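Local coordinates for protein redox-sensing transcriptional repressor Rex (Thermoanaerobacter ethanolicus, PDB 3WGG) that probably represses transcription by binding DNA as a homodimer and responds to the cellular NADH/NAD(+) redox state, at residues I88-G93 and L152-D157. Residues are numbered along the deposited sequence; the frame is centred on the assembly and turned at random.
With 8NA (alpha-Diphosphopyridine nucleotide), chain C.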
loop_
_atom_site.group_PDB
_atom_site.type_symbol
_atom_site.label_atom_id
_atom_site.label_comp_id
_atom_site.label_asym_id
_atom_site.label_seq_id
_atom_site.Cartn_x
_atom_site.Cartn_y
_atom_site.Cartn_z
ATOM N N ILE A 88 -0.906 -19.056 -1.630
ATOM C CA ILE A 88 0.485 -19.356 -1.752
ATOM C C ILE A 88 1.289 -18.094 -2.102
ATOM O O ILE A 88 0.763 -17.119 -2.652
ATOM C CB ILE A 88 0.705 -20.397 -2.853
ATOM C CG1 ILE A 88 0.201 -19.842 -4.185
ATOM C CG2 ILE A 88 0.069 -21.723 -2.473
ATOM C CD1 ILE A 88 0.411 -20.882 -5.331
ATOM N N ILE A 89 2.574 -18.150 -1.828
ATOM C CA ILE A 89 3.509 -17.077 -2.203
ATOM C C ILE A 89 4.515 -17.625 -3.195
ATOM O O ILE A 89 5.161 -18.697 -2.962
ATOM C CB ILE A 89 4.259 -16.590 -0.927
ATOM C CG1 ILE A 89 3.251 -15.920 0.036
ATOM C CG2 ILE A 89 5.461 -15.637 -1.270
ATOM C CD1 ILE A 89 3.799 -15.652 1.449
ATOM N N ILE A 90 4.743 -16.882 -4.279
ATOM C CA ILE A 90 5.808 -17.304 -5.172
ATOM C C ILE A 90 6.935 -16.308 -4.989
ATOM O O ILE A 90 6.724 -15.109 -5.158
ATOM C CB ILE A 90 5.369 -17.326 -6.647
ATOM C CG1 ILE A 90 3.915 -17.785 -6.795
ATOM C CG2 ILE A 90 6.357 -18.119 -7.472
ATOM C CD1 ILE A 90 3.631 -19.209 -6.383
ATOM N N GLY A 91 8.115 -16.822 -4.651
ATOM C CA GLY A 91 9.334 -16.065 -4.387
ATOM C C GLY A 91 9.565 -16.114 -2.893
ATOM O O GLY A 91 8.805 -15.526 -2.121
ATOM N N ALA A 92 10.601 -16.809 -2.465
ATOM C CA ALA A 92 10.961 -16.836 -1.061
ATOM C C ALA A 92 12.232 -16.046 -0.797
ATOM O O ALA A 92 13.073 -16.468 -0.021
ATOM C CB ALA A 92 11.134 -18.289 -0.572
ATOM N N GLY A 93 12.394 -14.908 -1.447
ATOM C CA GLY A 93 13.524 -14.039 -1.121
ATOM C C GLY A 93 13.058 -13.149 0.024
ATOM O O GLY A 93 12.134 -13.504 0.753
ATOM N N LEU A 152 2.595 -12.820 -5.666
ATOM C CA LEU A 152 3.822 -12.793 -6.443
ATOM C C LEU A 152 4.861 -11.876 -5.865
ATOM O O LEU A 152 4.647 -10.641 -5.809
ATOM C CB LEU A 152 3.545 -12.303 -7.856
ATOM C CG LEU A 152 2.668 -13.209 -8.676
ATOM C CD1 LEU A 152 2.538 -12.486 -9.987
ATOM C CD2 LEU A 152 3.411 -14.533 -8.804
ATOM N N CYS A 153 5.991 -12.471 -5.491
ATOM C CA CYS A 153 7.104 -11.761 -4.845
ATOM C C CYS A 153 8.423 -12.115 -5.546
ATOM O O CYS A 153 9.497 -12.314 -4.925
ATOM C CB CYS A 153 7.150 -12.104 -3.360
ATOM S SG CYS A 153 5.623 -11.712 -2.456
ATOM N N ILE A 154 8.325 -12.184 -6.876
ATOM C CA ILE A 154 9.462 -12.544 -7.719
ATOM C C ILE A 154 9.950 -11.346 -8.522
ATOM O O ILE A 154 9.266 -10.348 -8.569
ATOM C CB ILE A 154 9.100 -13.666 -8.695
ATOM C CG1 ILE A 154 7.904 -13.257 -9.574
ATOM C CG2 ILE A 154 8.850 -14.963 -7.923
ATOM C CD1 ILE A 154 7.717 -14.102 -10.770
ATOM N N PRO A 155 11.136 -11.463 -9.174
ATOM C CA PRO A 155 11.605 -10.368 -10.024
ATOM C C PRO A 155 10.709 -10.238 -11.254
ATOM O O PRO A 155 10.004 -11.173 -11.623
ATOM C CB PRO A 155 13.061 -10.780 -10.400
ATOM C CG PRO A 155 13.449 -11.901 -9.406
ATOM C CD PRO A 155 12.120 -12.559 -9.047
ATOM N N LYS A 156 10.676 -9.035 -11.817
ATOM C CA LYS A 156 9.749 -8.673 -12.890
ATOM C C LYS A 156 9.838 -9.599 -14.099
ATOM O O LYS A 156 8.837 -9.936 -14.715
ATOM C CB LYS A 156 10.121 -7.306 -13.456
ATOM C CG LYS A 156 9.733 -6.101 -12.682
ATOM C CD LYS A 156 10.273 -4.859 -13.410
ATOM C CE LYS A 156 11.790 -4.764 -13.278
ATOM N NZ LYS A 156 12.452 -4.647 -14.622
ATOM N N ASP A 157 11.061 -9.928 -14.478
ATOM C CA ASP A 157 11.353 -10.393 -15.830
ATOM C C ASP A 157 10.552 -11.622 -16.272
ATOM O O ASP A 157 10.443 -11.912 -17.472
ATOM C CB ASP A 157 12.846 -10.696 -15.903
ATOM C CG ASP A 157 13.291 -11.526 -14.733
ATOM O OD1 ASP A 157 12.503 -12.423 -14.352
ATOM O OD2 ASP A 157 14.379 -11.270 -14.166
HETATM P PA 8NA C . 15.129 -11.468 -3.758
HETATM O O1A 8NA C . 16.225 -11.602 -4.791
HETATM O O2A 8NA C . 15.464 -11.361 -2.280
HETATM O O5B 8NA C . 14.056 -12.643 -4.019
HETATM C C5B 8NA C . 13.500 -12.968 -5.294
HETATM C C4B 8NA C . 13.269 -14.470 -5.206
HETATM O O4B 8NA C . 12.495 -14.986 -6.273
HETATM C C3B 8NA C . 14.590 -15.220 -5.240
HETATM O O3B 8NA C . 14.544 -16.076 -4.090
HETATM C C2B 8NA C . 14.522 -16.013 -6.558
HETATM O O2B 8NA C . 15.116 -17.312 -6.422
HETATM C C1B 8NA C . 13.040 -16.220 -6.701
HETATM N N9A 8NA C . 12.573 -16.361 -8.077
HETATM C C8A 8NA C . 13.050 -15.796 -9.209
HETATM N N7A 8NA C . 12.231 -16.169 -10.226
HETATM C C5A 8NA C . 11.277 -16.983 -9.704
HETATM C C6A 8NA C . 10.200 -17.687 -10.222
HETATM N N6A 8NA C . 9.912 -17.646 -11.540
HETATM N N1A 8NA C . 9.443 -18.424 -9.401
HETATM C C2A 8NA C . 9.698 -18.539 -8.085
HETATM N N3A 8NA C . 10.741 -17.908 -7.561
HETATM C C4A 8NA C . 11.521 -17.121 -8.347
HETATM O O3 8NA C . 14.285 -10.115 -4.139
HETATM P PN 8NA C . 13.207 -9.494 -3.103
HETATM O O1N 8NA C . 13.893 -8.496 -2.221
HETATM O O2N 8NA C . 12.456 -10.606 -2.399
HETATM O O5D 8NA C . 12.240 -8.625 -4.075
HETATM C C5D 8NA C . 11.298 -9.183 -5.012
HETATM C C4D 8NA C . 10.673 -8.068 -5.873
HETATM O O4D 8NA C . 10.607 -6.839 -5.113
HETATM C C3D 8NA C . 11.451 -7.703 -7.120
HETATM O O3D 8NA C . 10.518 -7.250 -8.133
HETATM C C2D 8NA C . 12.266 -6.498 -6.698
HETATM O O2D 8NA C . 12.403 -5.714 -7.868
HETATM C C1D 8NA C . 11.442 -5.789 -5.615
HETATM N N1N 8NA C . 10.510 -4.718 -6.096
HETATM C C2N 8NA C . 10.984 -3.439 -6.311
HETATM C C3N 8NA C . 10.218 -2.413 -6.736
HETATM C C7N 8NA C . 10.859 -1.107 -6.941
HETATM O O7N 8NA C . 12.083 -1.006 -6.960
HETATM N N7N 8NA C . 10.052 -0.052 -7.065
HETATM C C4N 8NA C . 8.730 -2.606 -6.966
HETATM C C5N 8NA C . 8.303 -4.032 -6.649
HETATM C C6N 8NA C . 9.160 -4.982 -6.243
HETATM O O HOH W 1 10.889 -12.666 -2.642
#
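Ile90 and Leu152, paired on neighbouring parallel strands, form the apolar centre, side by side on one face of the sheet. CD2 of Leu152 rests 3.9 Å from CG1 of Ile90. Val138 and Leu166, from two helices, cover Ile90. Ile154 extends the patch toward the dinucleotide, its CG2 lying 4.0 Å from CG2 of Ile90. With CG1 of Ile154 between the backbone N and the carbonyl carbon (chi1 57°), CG2 is left beside the N. There it meets Ile90 O and the adenine, 3.5 Å from C4A. Ile90 CG2 also touches the adenine, 3.4 Å from C2A, and Pro155 CD packs against C8A. On the other face, Ile89 CG2 meets Cys153 SG.

Ile151 pairs with Ile90 by a backbone bond, and the ladder then ends with Cys153 N donating to Ile90 O at 2.8 Å. The bare CA of Gly91 follows, 3.8 Å from Cys153 O and close to Ile154 CG2. At the polar edge a water accepts from Gly93 N and lies 2.7 Å from Cys153 O and 2.6 Å from the phosphate oxygen O2N. Ile154 O accepts a weak hydrogen bond from O3D of the nicotinamide-side ribose.

This is the Rossmann topological switch point, where the glycine-rich turn after strand 85-90 and the loop after strand 149-152 part. Apolar carbons of Ile90, Ile154 and Pro155 line the adenine, while the ribose bond is weak and the phosphate is reached through the water. Polar contacts within these two segments come from main-chain atoms, and the Asp117 side chain, bonded to Ala92 N and the dinucleotide, adds to them.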